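Local coordinates for protein Fe(2+) transporter FeoB (Legionella pneumophila, PDB 3IBY) that is probably a GTP-driven transporter that takes up ferrous iron across the inner membrane, represented here by its cytosolic part with the GTP-binding G domain, at residues T2-I7 against Y84-N89; K111-A116 against Q166-L171. One frame throughout, in Å; residues are numbered along the deposited sequence.

Contact 1 (T2-I7 against Y84-N89); sequences THALLI and YDCIIN
Leu-5 crosses Tyr-84 at about a right angle and makes a CH-pi contact with one face of its ring, with Leu-5 CG 3.5 Å from Tyr-84 CG. Tyr-84 CG sits between its own backbone N and carbonyl carbon (chi1 59°), and the ring turns a face to Leu-5; the phenol OH, at the far end, bonds to Val-79 O. On the sheet face that carries Leu-5, Ile-7 lies obliquely across Ile-87, its CG1 3.5 Å from Ile-87 CG2. The other face carries Ala-4 CB against Cys-86 SG, 3.9 Å apart, and Leu-6 CD1 3.6 Å from Ile-88 CG2. At the N-terminal end of the pairing Asp-85 OD2 takes His-3 N through its anti lone pair at 2.8 Å, and His-3 O is gripped twice, by Asp-85 N at 2.7 Å and by Cys-86 N. The parallel ladder then runs from Leu-5 N to Cys-86 O, from Ile-88 N to Leu-5 O (2.9 Å, nearly straight at 175°) and from Ile-7 N to Ile-88 O. Strand 48-54 flanks 3-8 on its other edge. Such neighbouring parallel strands are part of the central sheet of a P-loop GTPase, the first leading into the predicted GTP-binding loop Gly-8 to Thr-15.

Contact 2 (K111-A116 against Q166-L171); sequences KPVVVA and QKIKPL
Ile-168 brings the main apolar contact, reaching toward the start of strand 113-118. Its CG1 is anti to the carbonyl carbon (chi1 -37°), and the CD1 methyl beyond it settles beside Val-113, 3.8 Å from Val-113 CB. The same methyl also lies 3.3 Å from Val-113 O and 3.7 Å from Val-113 N, so one branch tip touches the side chain and the backbone of Val-113. Cys-141 packs on Ile-168 as well.

Backbone contacts make up the second group. Gln-166 O lies alongside the CA-CB edge of Pro-112, 3.6 Å from Pro-112 CA and 3.7 Å from Pro-112 CB, while CG of the same ring is slightly farther off. Next to it the two segments come nearest, by their CA atoms, at Pro-112 and Lys-167, whose CA atoms are 4.4 Å apart. Cys-164 and Cys-86 also touch the Pro-112 side chain.

The polar ends are directed elsewhere. Lys-111 turns away from 166-171; its NZ hydrogen-bonds to Tyr-84 O, and Lys-111 makes a cation-pi contact with the Tyr-84 ring. The end of Lys-167 likewise leads away from 111-116.

Residues 166-168, from the loop between helices 154-162 and 177-193, therefore meet 111-113 by van der Waals contact alone: a close fit of carbon and carbonyl groups, with no directional bond between the two segments.

Overall arrangement
Contact 1 and contact 2 follow one another along the chain, with centres 11 Å apart, and meet where strands 86-92 and 113-118 lie side by side in the central sheet. Two probable hydrogen bonds join them, Tyr-84 O to Lys-111 NZ at 2.6 Å and Ile-87 N to Pro-112 O at 2.7 Å, and Pro-112 CG packs 3.3 Å from Asp-85 O. Their relation to the predicted GTP site differs: in contact 1 the Leu-6 side chain is about 4 Å from those of Lys-14 and Asp-54, whereas in contact 2 the side chain of Val-113 is about 10 Å from Gly-8. Contact 1 thus adjoins the predicted nucleotide pocket, while contact 2 sets the loop leading to helix 177-193 against the same sheet.

Contact 1 (T2-I7 against Y84-N89)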
# COMPACT_ATOMS: atom_id res chain seq x y z
N THR A 2 16.67 -1.17 10.31
CA THR A 2 15.20 -1.20 10.20
C THR A 2 14.85 -1.22 8.72
O THR A 2 15.44 -0.51 7.92
CB THR A 2 14.50 -0.03 10.98
OG1 THR A 2 13.87 0.86 10.05
CG2 THR A 2 15.48 0.75 11.85
N HIS A 3 13.87 -2.04 8.36
CA HIS A 3 13.68 -2.46 6.98
C HIS A 3 12.37 -1.96 6.41
O HIS A 3 11.28 -2.23 6.95
CB HIS A 3 13.74 -3.99 6.89
CG HIS A 3 13.48 -4.54 5.52
ND1 HIS A 3 13.83 -3.86 4.37
CD2 HIS A 3 12.94 -5.70 5.12
CE1 HIS A 3 13.50 -4.59 3.32
NE2 HIS A 3 12.94 -5.70 3.75
N ALA A 4 12.48 -1.24 5.31
CA ALA A 4 11.34 -0.52 4.73
C ALA A 4 11.07 -1.01 3.32
O ALA A 4 11.96 -0.99 2.49
CB ALA A 4 11.61 0.96 4.72
N LEU A 5 9.86 -1.49 3.06
CA LEU A 5 9.43 -1.78 1.69
C LEU A 5 8.97 -0.46 1.04
O LEU A 5 8.31 0.34 1.70
CB LEU A 5 8.26 -2.74 1.65
CG LEU A 5 8.40 -4.07 2.34
CD1 LEU A 5 7.08 -4.90 2.18
CD2 LEU A 5 9.63 -4.80 1.81
N LEU A 6 9.32 -0.27 -0.24
CA LEU A 6 8.83 0.89 -1.02
C LEU A 6 7.80 0.44 -2.08
O LEU A 6 8.09 -0.40 -2.95
CB LEU A 6 10.03 1.61 -1.65
CG LEU A 6 9.89 2.93 -2.41
CD1 LEU A 6 9.44 4.11 -1.50
CD2 LEU A 6 11.27 3.20 -3.14
N ILE A 7 6.59 0.98 -1.98
CA ILE A 7 5.44 0.49 -2.74
C ILE A 7 4.64 1.62 -3.36
O ILE A 7 4.41 2.66 -2.72
CB ILE A 7 4.42 -0.26 -1.83
CG1 ILE A 7 5.17 -1.08 -0.78
CG2 ILE A 7 3.50 -1.12 -2.66
CD1 ILE A 7 4.35 -2.20 -0.15
N TYR A 84 9.69 -7.09 7.14
CA TYR A 84 9.87 -5.67 7.05
C TYR A 84 9.19 -4.95 8.22
O TYR A 84 8.21 -5.43 8.79
CB TYR A 84 9.29 -5.19 5.72
CG TYR A 84 7.81 -5.48 5.48
CD1 TYR A 84 7.38 -6.69 4.91
CD2 TYR A 84 6.84 -4.54 5.79
CE1 TYR A 84 6.03 -6.95 4.68
CE2 TYR A 84 5.50 -4.79 5.56
CZ TYR A 84 5.10 -5.99 5.02
OH TYR A 84 3.76 -6.21 4.80
N ASP A 85 9.72 -3.78 8.59
CA ASP A 85 9.28 -3.05 9.75
C ASP A 85 8.28 -1.99 9.36
O ASP A 85 7.40 -1.66 10.15
CB ASP A 85 10.47 -2.40 10.48
CG ASP A 85 11.48 -3.42 10.95
OD1 ASP A 85 11.06 -4.32 11.72
OD2 ASP A 85 12.66 -3.33 10.52
N CYS A 86 8.41 -1.43 8.16
CA CYS A 86 7.40 -0.45 7.72
C CYS A 86 7.31 -0.31 6.21
O CYS A 86 8.18 -0.84 5.49
CB CYS A 86 7.73 0.91 8.33
SG CYS A 86 9.35 1.35 7.82
N ILE A 87 6.27 0.39 5.74
CA ILE A 87 6.10 0.67 4.29
C ILE A 87 6.12 2.15 4.00
O ILE A 87 5.52 2.95 4.73
CB ILE A 87 4.77 0.12 3.74
CG1 ILE A 87 4.74 -1.41 3.84
CG2 ILE A 87 4.55 0.53 2.30
CD1 ILE A 87 3.30 -1.95 4.17
N ILE A 88 6.80 2.48 2.92
CA ILE A 88 6.78 3.80 2.37
C ILE A 88 5.94 3.72 1.12
O ILE A 88 6.37 3.19 0.04
CB ILE A 88 8.19 4.32 1.99
CG1 ILE A 88 9.10 4.36 3.20
CG2 ILE A 88 8.09 5.72 1.43
CD1 ILE A 88 10.58 4.63 2.81
N ASN A 89 4.71 4.19 1.25
CA ASN A 89 3.78 4.19 0.16
C ASN A 89 4.00 5.50 -0.58
O ASN A 89 3.73 6.59 -0.06
CB ASN A 89 2.38 4.04 0.75
CG ASN A 89 1.29 4.15 -0.28
OD1 ASN A 89 1.51 3.94 -1.49
ND2 ASN A 89 0.09 4.47 0.20

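Contact 2 (K111-A116 against Q166-L171)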
# COMPACT_ATOMS: atom_id res chain seq x y z
N LYS A 111 0.78 -3.18 9.33
CA LYS A 111 2.17 -2.86 9.43
C LYS A 111 2.20 -1.34 9.26
O LYS A 111 1.33 -0.80 8.56
CB LYS A 111 2.93 -3.56 8.27
CG LYS A 111 4.21 -4.30 8.68
CD LYS A 111 4.04 -5.80 8.68
CE LYS A 111 5.26 -6.50 9.26
NZ LYS A 111 6.01 -5.62 10.20
N PRO A 112 3.18 -0.64 9.86
CA PRO A 112 3.37 0.83 9.73
C PRO A 112 3.51 1.34 8.30
O PRO A 112 4.27 0.76 7.52
CB PRO A 112 4.70 1.09 10.45
CG PRO A 112 4.86 -0.04 11.42
CD PRO A 112 4.16 -1.25 10.77
N VAL A 113 2.81 2.42 7.96
CA VAL A 113 2.92 3.03 6.66
C VAL A 113 3.11 4.51 6.85
O VAL A 113 2.54 5.09 7.75
CB VAL A 113 1.68 2.82 5.74
CG1 VAL A 113 1.90 3.38 4.35
CG2 VAL A 113 1.33 1.35 5.64
N VAL A 114 3.95 5.09 5.99
CA VAL A 114 4.16 6.52 5.87
C VAL A 114 3.88 6.79 4.37
O VAL A 114 4.27 5.98 3.52
CB VAL A 114 5.62 6.87 6.24
CG1 VAL A 114 6.56 6.00 5.43
CG2 VAL A 114 5.92 8.33 5.95
N VAL A 115 3.18 7.88 4.05
CA VAL A 115 2.90 8.23 2.67
C VAL A 115 3.86 9.31 2.23
O VAL A 115 4.08 10.28 2.96
CB VAL A 115 1.48 8.69 2.48
CG1 VAL A 115 1.28 9.20 1.07
CG2 VAL A 115 0.56 7.57 2.75
N ALA A 116 4.49 9.07 1.08
CA ALA A 116 5.38 10.04 0.39
C ALA A 116 4.58 10.59 -0.76
O ALA A 116 4.27 9.85 -1.68
CB ALA A 116 6.60 9.35 -0.14
N GLN A 166 3.96 2.90 14.63
CA GLN A 166 2.55 2.62 14.94
C GLN A 166 1.85 2.05 13.72
O GLN A 166 2.04 2.54 12.62
CB GLN A 166 1.83 3.89 15.36
CG GLN A 166 1.66 4.08 16.86
CD GLN A 166 0.68 5.19 17.16
OE1 GLN A 166 0.65 6.21 16.46
NE2 GLN A 166 -0.15 4.99 18.18
N LYS A 167 1.06 1.00 13.91
CA LYS A 167 0.30 0.41 12.81
C LYS A 167 -0.97 1.23 12.54
O LYS A 167 -1.42 2.03 13.37
CB LYS A 167 -0.05 -1.06 13.10
CG LYS A 167 -1.12 -1.27 14.13
CD LYS A 167 -1.20 -2.70 14.60
CE LYS A 167 -1.99 -3.56 13.65
NZ LYS A 167 -2.49 -4.75 14.38
N ILE A 168 -1.55 1.02 11.37
CA ILE A 168 -2.63 1.86 10.93
C ILE A 168 -3.94 1.12 10.90
O ILE A 168 -3.97 -0.11 10.82
CB ILE A 168 -2.31 2.47 9.55
CG1 ILE A 168 -0.81 2.80 9.50
CG2 ILE A 168 -3.19 3.73 9.29
CD1 ILE A 168 -0.47 4.00 8.70
N LYS A 169 -5.02 1.87 11.04
CA LYS A 169 -6.36 1.30 11.02
C LYS A 169 -6.75 1.15 9.59
O LYS A 169 -6.47 2.06 8.78
CB LYS A 169 -7.38 2.23 11.68
CG LYS A 169 -7.83 1.81 13.08
CD LYS A 169 -9.35 2.11 13.36
CE LYS A 169 -10.31 1.26 12.49
NZ LYS A 169 -10.01 -0.22 12.42
N PRO A 170 -7.40 0.04 9.25
CA PRO A 170 -8.05 0.02 7.94
C PRO A 170 -9.01 1.19 7.84
O PRO A 170 -9.55 1.65 8.87
CB PRO A 170 -8.81 -1.31 7.90
CG PRO A 170 -8.18 -2.16 8.93
CD PRO A 170 -7.49 -1.25 9.94
N LEU A 171 -9.20 1.69 6.63
CA LEU A 171 -10.20 2.71 6.40
C LEU A 171 -11.56 2.11 6.67
O LEU A 171 -11.76 0.93 6.46
CB LEU A 171 -10.13 3.21 4.96
CG LEU A 171 -8.82 3.85 4.50
CD1 LEU A 171 -8.82 3.99 2.99
CD2 LEU A 171 -8.63 5.19 5.20